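Local atomic coordinates of SsfS6 (Streptomyces sp. SF2575, PDB entry 4G2T), a protein that belongs to the GT-B clan of two-domain glycosyltransferase-like proteins and holds thymidine-5'-diphosphate in a pocket between its two domains. Residues Y206-G211 against T312-S317; E25-P30 against Q149-A154. One frame throughout, in Å; residues are numbered along the deposited sequence.

Both interactions are buried and both reach thymidine-5'-diphosphate, but they join different parts of the fold. Interaction 1 brings the loop that follows strand 202-203 against helix 309-317 of the other domain, so it spans the interdomain cleft. Interaction 2 lies closer to the centre of the chain and ties together two loops of the seven-stranded sheet, those after strands 16-20 and 146-149. Interaction 1 combines aromatic packing with an amide that bonds both a threonine and the ligand; interaction 2 relies on a proline-isoleucine patch, a side-chain bond to a backbone carbonyl and an arginine at a phenylalanine edge. The two meet where Leu313 CD1 lies 3.3 Å from Ile151 O.

Interaction 1. Residues Y206-G211 against T312-S317; sequences YVPYNG and TLTCLS. With TYD (thymidine-5'-diphosphate), chain B.
Leu313 sets its CB over one face of the Tyr206 ring, 3.6 Å from the ring centroid and 13° off the normal, a CH-pi contact almost above the centre. CD1 of the same leucine extends the cover toward one edge, 3.6 Å from Tyr206 CE1. Tyr206 offers this face because its CG stands anti to the backbone N (chi1 -173°), which carries the ring across the leucine side chain at about a right angle. This is the tightly packed part of the contact, and Thr314 continues it: its OG1 approaches the ring edge near the plane and also lies 3.4 Å from Pro208 CB. The same oxygen accepts a hydrogen bond from Asn210 ND2 at 2.9 Å, with an N-H...O angle of 162° and nearly in the amide plane, the two side chains meeting head-on from loop and helix. The amide nitrogen also donates to O3' of thymidine-5'-diphosphate at 3.1 Å, so both bonds fix the rotation of the amide, while Asn210 OD1 is held by the backbone N of Ser294. Thr314 OG1 is bonded in turn to Gly310 O, one turn back in its helix.

The packing thins toward Ser317, which is partly exposed. Its OG turns back to Thr314 O at 2.7 Å, a bond within the helix, and lies 3.7 Å from Pro208 CG. Beyond the contact, the second subunit packs its Arg39 against Val207.

A loop from the N-terminal domain packed on a helix of the C-terminal domain, beside a nucleoside diphosphate, is in keeping with the interdomain cleft of the GT-B fold; here it joins the two domains and supplies Tyr209 and Asn210 to the ligand pocket.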
ATOM      1  N   TYR A 206      11.719  10.269  -6.283  1.00 18.79           N
ATOM      2  CA  TYR A 206      11.513   8.833  -6.403  1.00 14.90           C
ATOM      3  C   TYR A 206      11.374   8.178  -5.034  1.00 19.08           C
ATOM      4  O   TYR A 206      12.367   7.917  -4.356  1.00 13.71           O
ATOM      5  CB  TYR A 206      12.657   8.181  -7.181  1.00 12.62           C
ATOM      6  CG  TYR A 206      12.422   6.718  -7.491  1.00 16.47           C
ATOM      7  CD1 TYR A 206      11.706   6.335  -8.617  1.00 22.03           C
ATOM      8  CD2 TYR A 206      12.915   5.722  -6.656  1.00 17.06           C
ATOM      9  CE1 TYR A 206      11.486   5.000  -8.905  1.00 13.58           C
ATOM     10  CE2 TYR A 206      12.700   4.385  -6.936  1.00 14.15           C
ATOM     11  CZ  TYR A 206      11.985   4.030  -8.061  1.00 19.01           C
ATOM     12  OH  TYR A 206      11.769   2.701  -8.345  1.00 18.93           O
ATOM     13  N   VAL A 207      10.133   7.925  -4.632  1.00 14.06           N
ATOM     14  CA  VAL A 207       9.867   7.160  -3.423  1.00 18.33           C
ATOM     15  C   VAL A 207       9.867   5.683  -3.791  1.00 15.07           C
ATOM     16  O   VAL A 207       9.008   5.228  -4.543  1.00 19.11           O
ATOM     17  CB  VAL A 207       8.516   7.542  -2.797  1.00 19.44           C
ATOM     18  CG1 VAL A 207       8.212   6.647  -1.607  1.00 25.68           C
ATOM     19  CG2 VAL A 207       8.521   9.007  -2.384  1.00 15.12           C
ATOM     20  N   PRO A 208      10.844   4.930  -3.271  1.00 13.14           N
ATOM     21  CA  PRO A 208      11.035   3.538  -3.689  1.00 20.84           C
ATOM     22  C   PRO A 208      10.063   2.548  -3.046  1.00 26.65           C
ATOM     23  O   PRO A 208       9.908   2.525  -1.825  1.00 28.32           O
ATOM     24  CB  PRO A 208      12.465   3.239  -3.234  1.00 11.18           C
ATOM     25  CG  PRO A 208      12.666   4.120  -2.051  1.00 13.00           C
ATOM     26  CD  PRO A 208      11.881   5.375  -2.323  1.00 17.07           C
ATOM     27  N   TYR A 209       9.409   1.745  -3.879  1.00 21.77           N
ATOM     28  CA  TYR A 209       8.690   0.567  -3.406  1.00 15.67           C
ATOM     29  C   TYR A 209       9.307  -0.670  -4.049  1.00 17.35           C
ATOM     30  O   TYR A 209       9.357  -0.781  -5.273  1.00  8.23           O
ATOM     31  CB  TYR A 209       7.197   0.645  -3.727  1.00 14.17           C
ATOM     32  CG  TYR A 209       6.450  -0.600  -3.307  1.00 12.41           C
ATOM     33  CD1 TYR A 209       6.177  -0.848  -1.968  1.00 13.10           C
ATOM     34  CD2 TYR A 209       6.031  -1.535  -4.245  1.00  9.51           C
ATOM     35  CE1 TYR A 209       5.504  -1.988  -1.575  1.00  8.00           C
ATOM     36  CE2 TYR A 209       5.355  -2.679  -3.861  1.00 14.77           C
ATOM     37  CZ  TYR A 209       5.094  -2.899  -2.525  1.00 10.03           C
ATOM     38  OH  TYR A 209       4.424  -4.036  -2.136  1.00 11.85           O
ATOM     39  N   ASN A 210       9.771  -1.598  -3.220  1.00 14.95           N
ATOM     40  CA  ASN A 210      10.547  -2.730  -3.715  1.00 13.02           C
ATOM     41  C   ASN A 210       9.929  -4.094  -3.430  1.00 12.13           C
ATOM     42  O   ASN A 210      10.624  -5.110  -3.436  1.00 16.91           O
ATOM     43  CB  ASN A 210      11.967  -2.677  -3.151  1.00 11.47           C
ATOM     44  CG  ASN A 210      12.618  -1.324  -3.347  1.00 20.34           C
ATOM     45  OD1 ASN A 210      12.996  -0.663  -2.382  1.00 21.55           O
ATOM     46  ND2 ASN A 210      12.747  -0.904  -4.600  1.00 18.21           N
ATOM     47  N   GLY A 211       8.626  -4.118  -3.176  1.00 20.89           N
ATOM     48  CA  GLY A 211       7.929  -5.376  -2.991  1.00 13.18           C
ATOM     49  C   GLY A 211       7.501  -5.671  -1.568  1.00 11.36           C
ATOM     50  O   GLY A 211       7.439  -4.780  -0.721  1.00 16.49           O
ATOM     51  N   THR A 312      18.508   0.716  -9.339  1.00 13.72           N
ATOM     52  CA  THR A 312      19.391   1.874  -9.429  1.00 21.15           C
ATOM     53  C   THR A 312      18.796   3.090  -8.724  1.00 17.65           C
ATOM     54  O   THR A 312      19.462   3.738  -7.919  1.00 16.18           O
ATOM     55  CB  THR A 312      19.690   2.243 -10.895  1.00 17.66           C
ATOM     56  OG1 THR A 312      20.282   1.122 -11.563  1.00 18.49           O
ATOM     57  CG2 THR A 312      20.640   3.426 -10.963  1.00 20.82           C
ATOM     58  N   LEU A 313      17.537   3.389  -9.033  1.00 17.68           N
ATOM     59  CA  LEU A 313      16.850   4.539  -8.455  1.00 18.26           C
ATOM     60  C   LEU A 313      16.674   4.409  -6.944  1.00 20.86           C
ATOM     61  O   LEU A 313      16.753   5.399  -6.216  1.00 21.15           O
ATOM     62  CB  LEU A 313      15.492   4.741  -9.131  1.00 16.14           C
ATOM     63  CG  LEU A 313      15.528   5.249 -10.572  1.00 20.83           C
ATOM     64  CD1 LEU A 313      14.184   5.042 -11.250  1.00 22.11           C
ATOM     65  CD2 LEU A 313      15.917   6.717 -10.604  1.00 21.04           C
ATOM     66  N   THR A 314      16.438   3.187  -6.478  1.00 18.29           N
ATOM     67  CA  THR A 314      16.266   2.934  -5.052  1.00 20.32           C
ATOM     68  C   THR A 314      17.577   3.140  -4.300  1.00 20.04           C
ATOM     69  O   THR A 314      17.605   3.784  -3.250  1.00 20.91           O
ATOM     70  CB  THR A 314      15.730   1.511  -4.788  1.00 17.97           C
ATOM     71  OG1 THR A 314      14.427   1.374  -5.370  1.00 10.79           O
ATOM     72  CG2 THR A 314      15.637   1.242  -3.293  1.00 18.48           C
ATOM     73  N   CYS A 315      18.661   2.594  -4.844  1.00 20.94           N
ATOM     74  CA  CYS A 315      19.988   2.771  -4.263  1.00 22.69           C
ATOM     75  C   CYS A 315      20.396   4.238  -4.305  1.00 16.61           C
ATOM     76  O   CYS A 315      21.061   4.737  -3.398  1.00 15.66           O
ATOM     77  CB  CYS A 315      21.019   1.918  -5.003  1.00 19.70           C
ATOM     78  SG  CYS A 315      20.804   0.137  -4.792  1.00 37.84           S
ATOM     79  N   LEU A 316      19.989   4.921  -5.368  1.00 21.18           N
ATOM     80  CA  LEU A 316      20.244   6.346  -5.511  1.00 16.59           C
ATOM     81  C   LEU A 316      19.524   7.152  -4.440  1.00 19.83           C
ATOM     82  O   LEU A 316      20.120   8.017  -3.798  1.00 28.55           O
ATOM     83  CB  LEU A 316      19.792   6.823  -6.888  1.00 16.34           C
ATOM     84  CG  LEU A 316      20.893   7.155  -7.888  1.00 29.56           C
ATOM     85  CD1 LEU A 316      20.256   7.622  -9.177  1.00 23.45           C
ATOM     86  CD2 LEU A 316      21.827   8.214  -7.323  1.00 32.79           C
ATOM     87  N   SER A 317      18.239   6.868  -4.257  1.00 23.31           N
ATOM     88  CA  SER A 317      17.406   7.614  -3.320  1.00 21.55           C
ATOM     89  C   SER A 317      17.884   7.475  -1.878  1.00 15.36           C
ATOM     90  O   SER A 317      17.607   8.333  -1.041  1.00 20.45           O
ATOM     91  CB  SER A 317      15.944   7.175  -3.432  1.00 20.55           C
ATOM     92  OG  SER A 317      15.787   5.823  -3.040  1.00 36.67           O
TER
HETATM   93  PA  TYD B 401      14.531  -3.647 -11.478  1.00 18.44           P
HETATM   94  O1A TYD B 401      15.521  -2.925 -10.597  1.00 15.25           O
HETATM   95  O2A TYD B 401      14.034  -2.714 -12.559  1.00 13.27           O
HETATM   96  O3A TYD B 401      15.242  -4.889 -12.105  1.00 26.11           O
HETATM   97  PB  TYD B 401      14.445  -5.874 -13.018  1.00 24.24           P
HETATM   98  O1B TYD B 401      13.369  -5.133 -13.774  1.00 21.47           O
HETATM   99  O2B TYD B 401      15.411  -6.500 -13.996  1.00 32.85           O
HETATM  100  O3B TYD B 401      13.809  -6.954 -12.174  1.00 22.46           O
HETATM  101  O5' TYD B 401      13.325  -4.147 -10.626  1.00 25.31           O
HETATM  102  C5' TYD B 401      13.548  -4.925  -9.510  1.00 15.58           C
HETATM  103  C4' TYD B 401      12.643  -4.471  -8.420  1.00 11.13           C
HETATM  104  O4' TYD B 401      12.411  -5.510  -7.530  1.00 19.05           O
HETATM  105  C3' TYD B 401      13.300  -3.361  -7.643  1.00 19.35           C
HETATM  106  O3' TYD B 401      12.345  -2.480  -7.190  1.00 21.32           O
HETATM  107  C2' TYD B 401      14.019  -4.006  -6.504  1.00 13.13           C
HETATM  108  C1' TYD B 401      13.081  -5.243  -6.249  1.00 16.83           C
HETATM  109  N1  TYD B 401      13.678  -6.437  -5.473  1.00 11.90           N
HETATM  110  C2  TYD B 401      14.025  -6.353  -4.069  1.00 12.75           C
HETATM  111  O2  TYD B 401      13.852  -5.317  -3.454  1.00 16.46           O
HETATM  112  N3  TYD B 401      14.573  -7.458  -3.376  1.00 15.06           N
HETATM  113  C4  TYD B 401      14.788  -8.671  -4.047  1.00 14.93           C
HETATM  114  O4  TYD B 401      15.265  -9.636  -3.444  1.00 22.46           O
HETATM  115  C5  TYD B 401      14.431  -8.768  -5.493  1.00 19.33           C
HETATM  116  C5M TYD B 401      14.658 -10.056  -6.209  1.00 21.34           C
HETATM  117  C6  TYD B 401      13.897  -7.695  -6.173  1.00 13.12           C

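Interaction 2. Residues E25-P30 against Q149-A154; sequences EGFVMP and QSIRLA. With TYD (thymidine-5'-diphosphate), chain B.
Arg152 sets its NH2 at the edge of the Phe27 ring, near the ring plane and 3.2 Å from CE1, instead of stacking over a face. The guanidinium and ring planes are 46° apart, and the charged group is held from elsewhere: Arg152 forms salt bridges with Glu129 and Glu330. An extended chain from CG to NE carries it to the ring.

Farther along the contact, Pro30 packs on Ile151, with Pro30 CG 3.6 Å from Ile151 CG2. Ile151 CG1 sits between its backbone N and carbonyl carbon (chi1 64°), and CD1 reaches to 3.7 Å from Gly26 O, still beside Pro30 CG. Gln149, also extended, donates from NE2 to Pro30 O at 3.0 Å; the bond is bent, with the donor above the carbonyl plane. A water also accepts from Gln149 NE2; its very short approach to Pro30 O is doubtful.

Met29, a selenomethionine, turns to the ligand instead, its SE 3.6 Å from O4' of thymidine-5'-diphosphate. The contact joins the loop between strand 16-20 and helix 32-40 to the one between strand 146-149 and helix 157-166, with helix 54-58 against Val28 and helix 309-317 against Arg152 and Leu153.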
ATOM      1  N   GLU A  25       7.767  -7.261 -12.382  1.00  7.08           N
ATOM      2  CA  GLU A  25       7.802  -6.428 -11.177  1.00 14.83           C
ATOM      3  C   GLU A  25       8.399  -5.039 -11.393  1.00 16.58           C
ATOM      4  O   GLU A  25       7.958  -4.067 -10.780  1.00 15.86           O
ATOM      5  CB  GLU A  25       8.557  -7.142 -10.051  1.00 18.96           C
ATOM      6  CG  GLU A  25       7.898  -8.419  -9.547  1.00 15.39           C
ATOM      7  CD  GLU A  25       8.281  -9.643 -10.359  1.00 21.23           C
ATOM      8  OE1 GLU A  25       8.759  -9.482 -11.502  1.00 14.39           O
ATOM      9  OE2 GLU A  25       8.109 -10.770  -9.850  1.00 26.68           O
ATOM     10  N   GLY A  26       9.399  -4.952 -12.264  1.00 18.02           N
ATOM     11  CA  GLY A  26      10.084  -3.698 -12.519  1.00 14.90           C
ATOM     12  C   GLY A  26       9.220  -2.644 -13.184  1.00 17.26           C
ATOM     13  O   GLY A  26       9.536  -1.455 -13.138  1.00 18.55           O
ATOM     14  N   PHE A  27       8.126  -3.076 -13.804  1.00 21.55           N
ATOM     15  CA  PHE A  27       7.226  -2.159 -14.494  1.00 21.14           C
ATOM     16  C   PHE A  27       5.963  -1.884 -13.684  1.00 18.90           C
ATOM     17  O   PHE A  27       5.110  -1.099 -14.098  1.00 20.60           O
ATOM     18  CB  PHE A  27       6.844  -2.712 -15.869  1.00 23.73           C
ATOM     19  CG  PHE A  27       8.018  -2.976 -16.764  1.00 24.41           C
ATOM     20  CD1 PHE A  27       8.552  -1.967 -17.547  1.00 43.30           C
ATOM     21  CD2 PHE A  27       8.584  -4.235 -16.828  1.00 35.00           C
ATOM     22  CE1 PHE A  27       9.634  -2.212 -18.374  1.00 39.69           C
ATOM     23  CE2 PHE A  27       9.664  -4.487 -17.652  1.00 46.29           C
ATOM     24  CZ  PHE A  27      10.190  -3.475 -18.426  1.00 28.41           C
ATOM     25  N   VAL A  28       5.843  -2.530 -12.529  1.00 16.72           N
ATOM     26  CA  VAL A  28       4.658  -2.382 -11.690  1.00  8.26           C
ATOM     27  C   VAL A  28       4.958  -1.619 -10.404  1.00  8.53           C
ATOM     28  O   VAL A  28       4.282  -0.643 -10.079  1.00 10.25           O
ATOM     29  CB  VAL A  28       4.049  -3.750 -11.329  1.00  8.32           C
ATOM     30  CG1 VAL A  28       2.846  -3.569 -10.412  1.00  8.13           C
ATOM     31  CG2 VAL A  28       3.658  -4.506 -12.588  1.00  8.86           C
HETATM   32  N   MSE A  29       5.976  -2.078  -9.682  1.00  6.98           N
HETATM   33  CA  MSE A  29       6.372  -1.483  -8.404  1.00 14.56           C
HETATM   34  C   MSE A  29       6.581   0.043  -8.389  1.00 14.01           C
HETATM   35  O   MSE A  29       6.137   0.709  -7.455  1.00 23.40           O
HETATM   36  CB  MSE A  29       7.606  -2.195  -7.839  1.00  9.30           C
HETATM   37  CG  MSE A  29       7.375  -3.660  -7.511  1.00 12.24           C
HETATM   38 SE   MSE A  29       8.994  -4.566  -6.915  1.00 25.38          SE
HETATM   39  CE  MSE A  29       8.221  -6.307  -6.495  1.00 16.06           C
ATOM     40  N   PRO A  30       7.261   0.606  -9.408  1.00 20.49           N
ATOM     41  CA  PRO A  30       7.464   2.060  -9.351  1.00 17.43           C
ATOM     42  C   PRO A  30       6.195   2.890  -9.571  1.00 17.39           C
ATOM     43  O   PRO A  30       6.246   4.112  -9.437  1.00 15.63           O
ATOM     44  CB  PRO A  30       8.470   2.318 -10.479  1.00 16.29           C
ATOM     45  CG  PRO A  30       8.303   1.167 -11.405  1.00 13.89           C
ATOM     46  CD  PRO A  30       8.005  -0.001 -10.528  1.00 11.74           C
ATOM     47  N   GLN A 149       4.225   8.654 -16.259  1.00 20.59           N
ATOM     48  CA  GLN A 149       5.276   8.703 -15.252  1.00 22.03           C
ATOM     49  C   GLN A 149       6.503   7.929 -15.715  1.00 27.20           C
ATOM     50  O   GLN A 149       6.393   6.793 -16.174  1.00 22.92           O
ATOM     51  CB  GLN A 149       4.787   8.135 -13.918  1.00 11.07           C
ATOM     52  CG  GLN A 149       5.869   8.104 -12.848  1.00 15.37           C
ATOM     53  CD  GLN A 149       5.487   7.269 -11.642  1.00 19.96           C
ATOM     54  OE1 GLN A 149       4.307   7.116 -11.325  1.00 25.76           O
ATOM     55  NE2 GLN A 149       6.489   6.719 -10.966  1.00 19.32           N
ATOM     56  N   SER A 150       7.671   8.549 -15.598  1.00 19.91           N
ATOM     57  CA  SER A 150       8.920   7.869 -15.901  1.00 25.70           C
ATOM     58  C   SER A 150       9.349   7.026 -14.710  1.00 26.45           C
ATOM     59  O   SER A 150       9.177   7.425 -13.558  1.00 22.07           O
ATOM     60  CB  SER A 150      10.017   8.872 -16.255  1.00 17.42           C
ATOM     61  OG  SER A 150      11.269   8.225 -16.399  1.00 27.75           O
ATOM     62  N   ILE A 151       9.904   5.852 -14.992  1.00 20.13           N
ATOM     63  CA  ILE A 151      10.373   4.958 -13.942  1.00 25.52           C
ATOM     64  C   ILE A 151      11.852   4.650 -14.151  1.00 22.75           C
ATOM     65  O   ILE A 151      12.379   3.671 -13.622  1.00 19.92           O
ATOM     66  CB  ILE A 151       9.560   3.650 -13.915  1.00 20.67           C
ATOM     67  CG1 ILE A 151       9.752   2.869 -15.217  1.00 16.22           C
ATOM     68  CG2 ILE A 151       8.083   3.951 -13.699  1.00 16.04           C
ATOM     69  CD1 ILE A 151       8.975   1.570 -15.270  1.00 11.70           C
ATOM     70  N   ARG A 152      12.514   5.504 -14.926  1.00 18.63           N
ATOM     71  CA  ARG A 152      13.907   5.292 -15.305  1.00 29.22           C
ATOM     72  C   ARG A 152      14.719   6.575 -15.154  1.00 23.24           C
ATOM     73  O   ARG A 152      14.173   7.676 -15.236  1.00 20.28           O
ATOM     74  CB  ARG A 152      13.980   4.802 -16.752  1.00 22.02           C
ATOM     75  CG  ARG A 152      13.133   3.569 -17.030  1.00 24.94           C
ATOM     76  CD  ARG A 152      12.894   3.356 -18.514  1.00 22.42           C
ATOM     77  NE  ARG A 152      12.142   2.130 -18.760  1.00 19.72           N
ATOM     78  CZ  ARG A 152      10.815   2.051 -18.747  1.00 30.80           C
ATOM     79  NH1 ARG A 152      10.087   3.132 -18.505  1.00 27.22           N
ATOM     80  NH2 ARG A 152      10.215   0.892 -18.980  1.00 27.00           N
ATOM     81  N   LEU A 153      16.022   6.429 -14.932  1.00 26.56           N
ATOM     82  CA  LEU A 153      16.927   7.575 -14.902  1.00 30.85           C
ATOM     83  C   LEU A 153      16.928   8.267 -16.256  1.00 28.41           C
ATOM     84  O   LEU A 153      16.986   9.493 -16.343  1.00 30.88           O
ATOM     85  CB  LEU A 153      18.349   7.135 -14.549  1.00 23.65           C
ATOM     86  CG  LEU A 153      18.720   7.035 -13.070  1.00 34.55           C
ATOM     87  CD1 LEU A 153      20.133   6.496 -12.916  1.00 28.16           C
ATOM     88  CD2 LEU A 153      18.592   8.395 -12.404  1.00 29.17           C
ATOM     89  N   ALA A 154      16.862   7.463 -17.311  1.00 22.85           N
ATOM     90  CA  ALA A 154      16.784   7.975 -18.670  1.00 33.58           C
ATOM     91  C   ALA A 154      15.913   7.056 -19.515  1.00 27.91           C
ATOM     92  O   ALA A 154      16.099   5.839 -19.515  1.00 29.43           O
ATOM     93  CB  ALA A 154      18.174   8.094 -19.273  1.00 21.42           C
TER
HETATM   94  PA  TYD B 401      14.531  -3.647 -11.478  1.00 18.44           P
HETATM   95  O1A TYD B 401      15.521  -2.925 -10.597  1.00 15.25           O
HETATM   96  O2A TYD B 401      14.034  -2.714 -12.559  1.00 13.27           O
HETATM   97  O3A TYD B 401      15.242  -4.889 -12.105  1.00 26.11           O
HETATM   98  PB  TYD B 401      14.445  -5.874 -13.018  1.00 24.24           P
HETATM   99  O1B TYD B 401      13.369  -5.133 -13.774  1.00 21.47           O
HETATM  100  O2B TYD B 401      15.411  -6.500 -13.996  1.00 32.85           O
HETATM  101  O3B TYD B 401      13.809  -6.954 -12.174  1.00 22.46           O
HETATM  102  O5' TYD B 401      13.325  -4.147 -10.626  1.00 25.31           O
HETATM  103  C5' TYD B 401      13.548  -4.925  -9.510  1.00 15.58           C
HETATM  104  C4' TYD B 401      12.643  -4.471  -8.420  1.00 11.13           C
HETATM  105  O4' TYD B 401      12.411  -5.510  -7.530  1.00 19.05           O
HETATM  106  C3' TYD B 401      13.300  -3.361  -7.643  1.00 19.35           C
HETATM  107  O3' TYD B 401      12.345  -2.480  -7.190  1.00 21.32           O
HETATM  108  C2' TYD B 401      14.019  -4.006  -6.504  1.00 13.13           C
HETATM  109  C1' TYD B 401      13.081  -5.243  -6.249  1.00 16.83           C
HETATM  110  N1  TYD B 401      13.678  -6.437  -5.473  1.00 11.90           N
HETATM  111  C2  TYD B 401      14.025  -6.353  -4.069  1.00 12.75           C
HETATM  112  O2  TYD B 401      13.852  -5.317  -3.454  1.00 16.46           O
HETATM  113  N3  TYD B 401      14.573  -7.458  -3.376  1.00 15.06           N
HETATM  114  C4  TYD B 401      14.788  -8.671  -4.047  1.00 14.93           C
HETATM  115  O4  TYD B 401      15.265  -9.636  -3.444  1.00 22.46           O
HETATM  116  C5  TYD B 401      14.431  -8.768  -5.493  1.00 19.33           C
HETATM  117  C5M TYD B 401      14.658 -10.056  -6.209  1.00 21.34           C
HETATM  118  C6  TYD B 401      13.897  -7.695  -6.173  1.00 13.12           C
HETATM  119  O   HOH W   1       4.967   5.948  -8.405  1.00 12.59           O